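Local structure of yncA (Salmonella typhimurium, 3DR6) at residues C[86-91]-C[101-106]. The protein is a putative acetyltransferase of the GNAT family and probably transfers the acetyl group of acetyl-CoA to an acceptor not yet established. Residues are numbered along the deposited sequence; the frame is centred on the assembly and turned at random. Where two conformers were deposited one is given.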
ATOM      1  N   HIS C  86      -9.338  -5.286  -2.960  1.00 17.85           N
ATOM      2  CA  HIS C  86     -10.801  -5.376  -2.797  1.00 18.38           C
ATOM      3  C   HIS C  86     -11.213  -5.045  -1.377  1.00 18.63           C
ATOM      4  O   HIS C  86     -10.407  -5.127  -0.467  1.00 17.83           O
ATOM      5  CB  HIS C  86     -11.355  -6.767  -3.227  1.00 19.43           C
ATOM      6  CG  HIS C  86     -11.156  -7.873  -2.224  1.00 22.93           C
ATOM      7  ND1 HIS C  86     -11.780  -7.889  -0.995  1.00 26.90           N
ATOM      8  CD2 HIS C  86     -10.448  -9.027  -2.299  1.00 23.37           C
ATOM      9  CE1 HIS C  86     -11.423  -8.982  -0.338  1.00 29.57           C
ATOM     10  NE2 HIS C  86     -10.636  -9.700  -1.124  1.00 26.91           N
ATOM     11  N   SER C  87     -12.467  -4.662  -1.214  1.00 18.73           N
ATOM     12  CA  SER C  87     -13.065  -4.591   0.096  1.00 20.11           C
ATOM     13  C   SER C  87     -14.448  -5.219  -0.041  1.00 19.33           C
ATOM     14  O   SER C  87     -15.234  -4.835  -0.921  1.00 18.44           O
ATOM     15  CB  SER C  87     -13.077  -3.144   0.627  1.00 21.84           C
ATOM     16  OG  SER C  87     -13.950  -2.301  -0.140  1.00 26.93           O
ATOM     17  N   VAL C  88     -14.687  -6.248   0.765  1.00 17.85           N
ATOM     18  CA  VAL C  88     -15.971  -6.949   0.782  1.00 17.72           C
ATOM     19  C   VAL C  88     -16.445  -6.991   2.233  1.00 18.07           C
ATOM     20  O   VAL C  88     -15.750  -7.548   3.106  1.00 17.83           O
ATOM     21  CB  VAL C  88     -15.827  -8.392   0.229  1.00 18.20           C
ATOM     22  CG1 VAL C  88     -17.119  -9.155   0.376  1.00 17.74           C
ATOM     23  CG2 VAL C  88     -15.386  -8.372  -1.227  1.00 17.75           C
ATOM     24  N   TYR C  89     -17.601  -6.393   2.502  1.00 17.46           N
ATOM     25  CA  TYR C  89     -18.124  -6.355   3.869  1.00 17.59           C
ATOM     26  C   TYR C  89     -19.559  -6.851   3.879  1.00 17.41           C
ATOM     27  O   TYR C  89     -20.404  -6.369   3.126  1.00 17.62           O
ATOM     28  CB  TYR C  89     -18.022  -4.938   4.463  1.00 18.64           C
ATOM     29  CG  TYR C  89     -16.605  -4.376   4.462  1.00 19.47           C
ATOM     30  CD1 TYR C  89     -15.583  -5.017   5.168  1.00 20.86           C
ATOM     31  CD2 TYR C  89     -16.293  -3.217   3.753  1.00 21.66           C
ATOM     32  CE1 TYR C  89     -14.258  -4.519   5.154  1.00 21.75           C
ATOM     33  CE2 TYR C  89     -14.985  -2.708   3.748  1.00 21.59           C
ATOM     34  CZ  TYR C  89     -13.985  -3.372   4.453  1.00 22.04           C
ATOM     35  OH  TYR C  89     -12.688  -2.893   4.450  1.00 23.74           O
ATOM     36  N   VAL C  90     -19.820  -7.831   4.731  1.00 16.74           N
ATOM     37  CA  VAL C  90     -21.155  -8.378   4.897  1.00 16.45           C
ATOM     38  C   VAL C  90     -21.788  -7.823   6.196  1.00 16.30           C
ATOM     39  O   VAL C  90     -21.117  -7.661   7.220  1.00 16.23           O
ATOM     40  CB  VAL C  90     -21.102  -9.929   4.860  1.00 16.22           C
ATOM     41  CG1 VAL C  90     -22.458 -10.552   5.160  1.00 15.94           C
ATOM     42  CG2 VAL C  90     -20.572 -10.398   3.474  1.00 15.34           C
ATOM     43  N   HIS C  91     -23.078  -7.505   6.120  1.00 16.16           N
ATOM     44  CA  HIS C  91     -23.808  -6.946   7.245  1.00 16.28           C
ATOM     45  C   HIS C  91     -23.822  -8.019   8.348  1.00 15.80           C
ATOM     46  O   HIS C  91     -24.007  -9.205   8.043  1.00 15.77           O
ATOM     47  CB  HIS C  91     -25.218  -6.624   6.775  1.00 16.30           C
ATOM     48  CG  HIS C  91     -26.059  -5.943   7.808  1.00 18.01           C
ATOM     49  ND1 HIS C  91     -26.492  -6.579   8.951  1.00 18.98           N
ATOM     50  CD2 HIS C  91     -26.555  -4.685   7.861  1.00 19.92           C
ATOM     51  CE1 HIS C  91     -27.224  -5.740   9.667  1.00 20.96           C
ATOM     52  NE2 HIS C  91     -27.286  -4.587   9.022  1.00 19.70           N
ATOM     53  N   ARG C 101     -18.257 -14.629  -0.489  1.00 17.73           N
ATOM     54  CA  ARG C 101     -17.628 -15.303  -1.634  1.00 18.95           C
ATOM     55  C   ARG C 101     -18.332 -14.918  -2.935  1.00 18.35           C
ATOM     56  O   ARG C 101     -17.695 -14.693  -3.966  1.00 18.33           O
ATOM     57  CB  ARG C 101     -17.650 -16.822  -1.449  1.00 19.59           C
ATOM     58  CG  ARG C 101     -16.769 -17.561  -2.472  1.00 20.42           C
ATOM     59  CD  ARG C 101     -16.936 -19.074  -2.419  1.00 21.00           C
ATOM     60  NE  ARG C 101     -15.942 -19.732  -3.282  1.00 24.20           N
ATOM     61  CZ  ARG C 101     -15.983 -19.780  -4.612  1.00 27.06           C
ATOM     62  NH1 ARG C 101     -16.968 -19.205  -5.306  1.00 27.48           N
ATOM     63  NH2 ARG C 101     -15.011 -20.403  -5.270  1.00 28.82           N
ATOM     64  N   LYS C 102     -19.661 -14.863  -2.888  1.00 17.87           N
ATOM     65  CA  LYS C 102     -20.452 -14.489  -4.068  1.00 17.55           C
ATOM     66  C   LYS C 102     -20.160 -13.054  -4.534  1.00 16.87           C
ATOM     67  O   LYS C 102     -20.022 -12.805  -5.739  1.00 16.55           O
ATOM     68  CB  LYS C 102     -21.941 -14.683  -3.794  1.00 17.62           C
ATOM     69  CG  LYS C 102     -22.333 -16.180  -3.682  1.00 18.28           C
ATOM     70  CD  LYS C 102     -23.808 -16.368  -3.352  1.00 18.74           C
ATOM     71  CE  LYS C 102     -24.151 -17.853  -3.339  1.00 18.98           C
ATOM     72  NZ  LYS C 102     -25.532 -18.127  -2.803  1.00 19.39           N
ATOM     73  N   LEU C 103     -20.090 -12.123  -3.574  1.00 16.12           N
ATOM     74  CA  LEU C 103     -19.677 -10.746  -3.843  1.00 16.00           C
ATOM     75  C   LEU C 103     -18.284 -10.695  -4.469  1.00 16.44           C
ATOM     76  O   LEU C 103     -18.064 -10.016  -5.473  1.00 16.59           O
ATOM     77  CB  LEU C 103     -19.688  -9.909  -2.550  1.00 15.77           C
ATOM     78  CG  LEU C 103     -21.113  -9.458  -2.196  1.00 17.28           C
ATOM     79  CD1 LEU C 103     -21.168  -8.921  -0.763  1.00 18.15           C
ATOM     80  CD2 LEU C 103     -21.600  -8.414  -3.236  1.00 16.34           C
ATOM     81  N   LEU C 104     -17.357 -11.418  -3.859  1.00 16.86           N
ATOM     82  CA  LEU C 104     -15.969 -11.408  -4.321  1.00 17.53           C
ATOM     83  C   LEU C 104     -15.848 -11.979  -5.743  1.00 17.18           C
ATOM     84  O   LEU C 104     -15.112 -11.435  -6.563  1.00 17.18           O
ATOM     85  CB  LEU C 104     -15.033 -12.108  -3.323  1.00 17.46           C
ATOM     86  CG  LEU C 104     -13.544 -12.077  -3.701  1.00 18.87           C
ATOM     87  CD1 LEU C 104     -13.036 -10.656  -4.020  1.00 20.07           C
ATOM     88  CD2 LEU C 104     -12.702 -12.718  -2.577  1.00 18.02           C
ATOM     89  N   SER C 105     -16.596 -13.049  -6.023  0.50 17.73           N
ATOM     90  CA  SER C 105     -16.592 -13.659  -7.360  0.50 17.79           C
ATOM     91  C   SER C 105     -17.042 -12.646  -8.413  0.50 18.52           C
ATOM     92  O   SER C 105     -16.369 -12.447  -9.425  0.50 18.09           O
ATOM     93  CB  SER C 105     -17.469 -14.918  -7.405  0.50 18.19           C
ATOM     94  OG  SER C 105     -17.246 -15.648  -8.600  0.50 15.44           O
ATOM     95  N   ARG C 106     -18.162 -11.979  -8.149  1.00 18.85           N
ATOM     96  CA  ARG C 106     -18.670 -10.941  -9.054  1.00 19.40           C
ATOM     97  C   ARG C 106     -17.643  -9.800  -9.234  1.00 19.06           C
ATOM     98  O   ARG C 106     -17.395  -9.337 -10.365  1.00 18.51           O
ATOM     99  CB  ARG C 106     -20.010 -10.404  -8.567  1.00 19.81           C
ATOM    100  CG  ARG C 106     -20.568  -9.227  -9.391  1.00 23.53           C
ATOM    101  CD  ARG C 106     -20.836  -9.579 -10.875  1.00 26.99           C
ATOM    102  NE  ARG C 106     -21.173  -8.369 -11.635  1.00 29.33           N
ATOM    103  CZ  ARG C 106     -22.382  -7.792 -11.650  1.00 30.68           C
ATOM    104  NH1 ARG C 106     -23.401  -8.305 -10.958  1.00 30.31           N
ATOM    105  NH2 ARG C 106     -22.579  -6.690 -12.361  1.00 31.03           N
TER
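Two torsions bring His86 and Leu104 together: on the strand, the His86 ring is tucked between its own backbone N and carbonyl carbon (chi1 78°), while on the helix Leu104 CG stands anti to the backbone N, beside its carbonyl carbon (chi1 -177°), which carries both methyls to that ring. The two side chains meet at about a right angle. Leu104 CD1 sits over one face of the imidazole, displaced toward its rim, 3.5 Å from His86 CD2 and 3.8 Å from the ring centroid. That is a CH-pi contact, with the methyl 24° off the ring normal. The other methyl, Leu104 CD2, lies 3.9 Å from His86 NE2. This nitrogen is hydrogen-bonded to NE2 of His134, and the two rings lie nearly parallel; that bond and the methyl over its face together limit rotation of the His86 ring.

Two residues along the strand, on the same face, Val88 splits its branches between two helix residues: CG1 packs 4.0 Å from Leu103 CB, and CG2 approaches Leu104 CB at 4.3 Å. Tyr89 turns to the other face of the sheet and packs on Ile20 and Ala24 of helix 14-27. The axes of strand 86-90 and helix 101-106 come within 8.7 Å and run roughly antiparallel, in the beta-alpha-beta unit completed by strand 118-124, whose strand-to-helix loop probably binds the acetyl-CoA pyrophosphate, as in other GNAT enzymes.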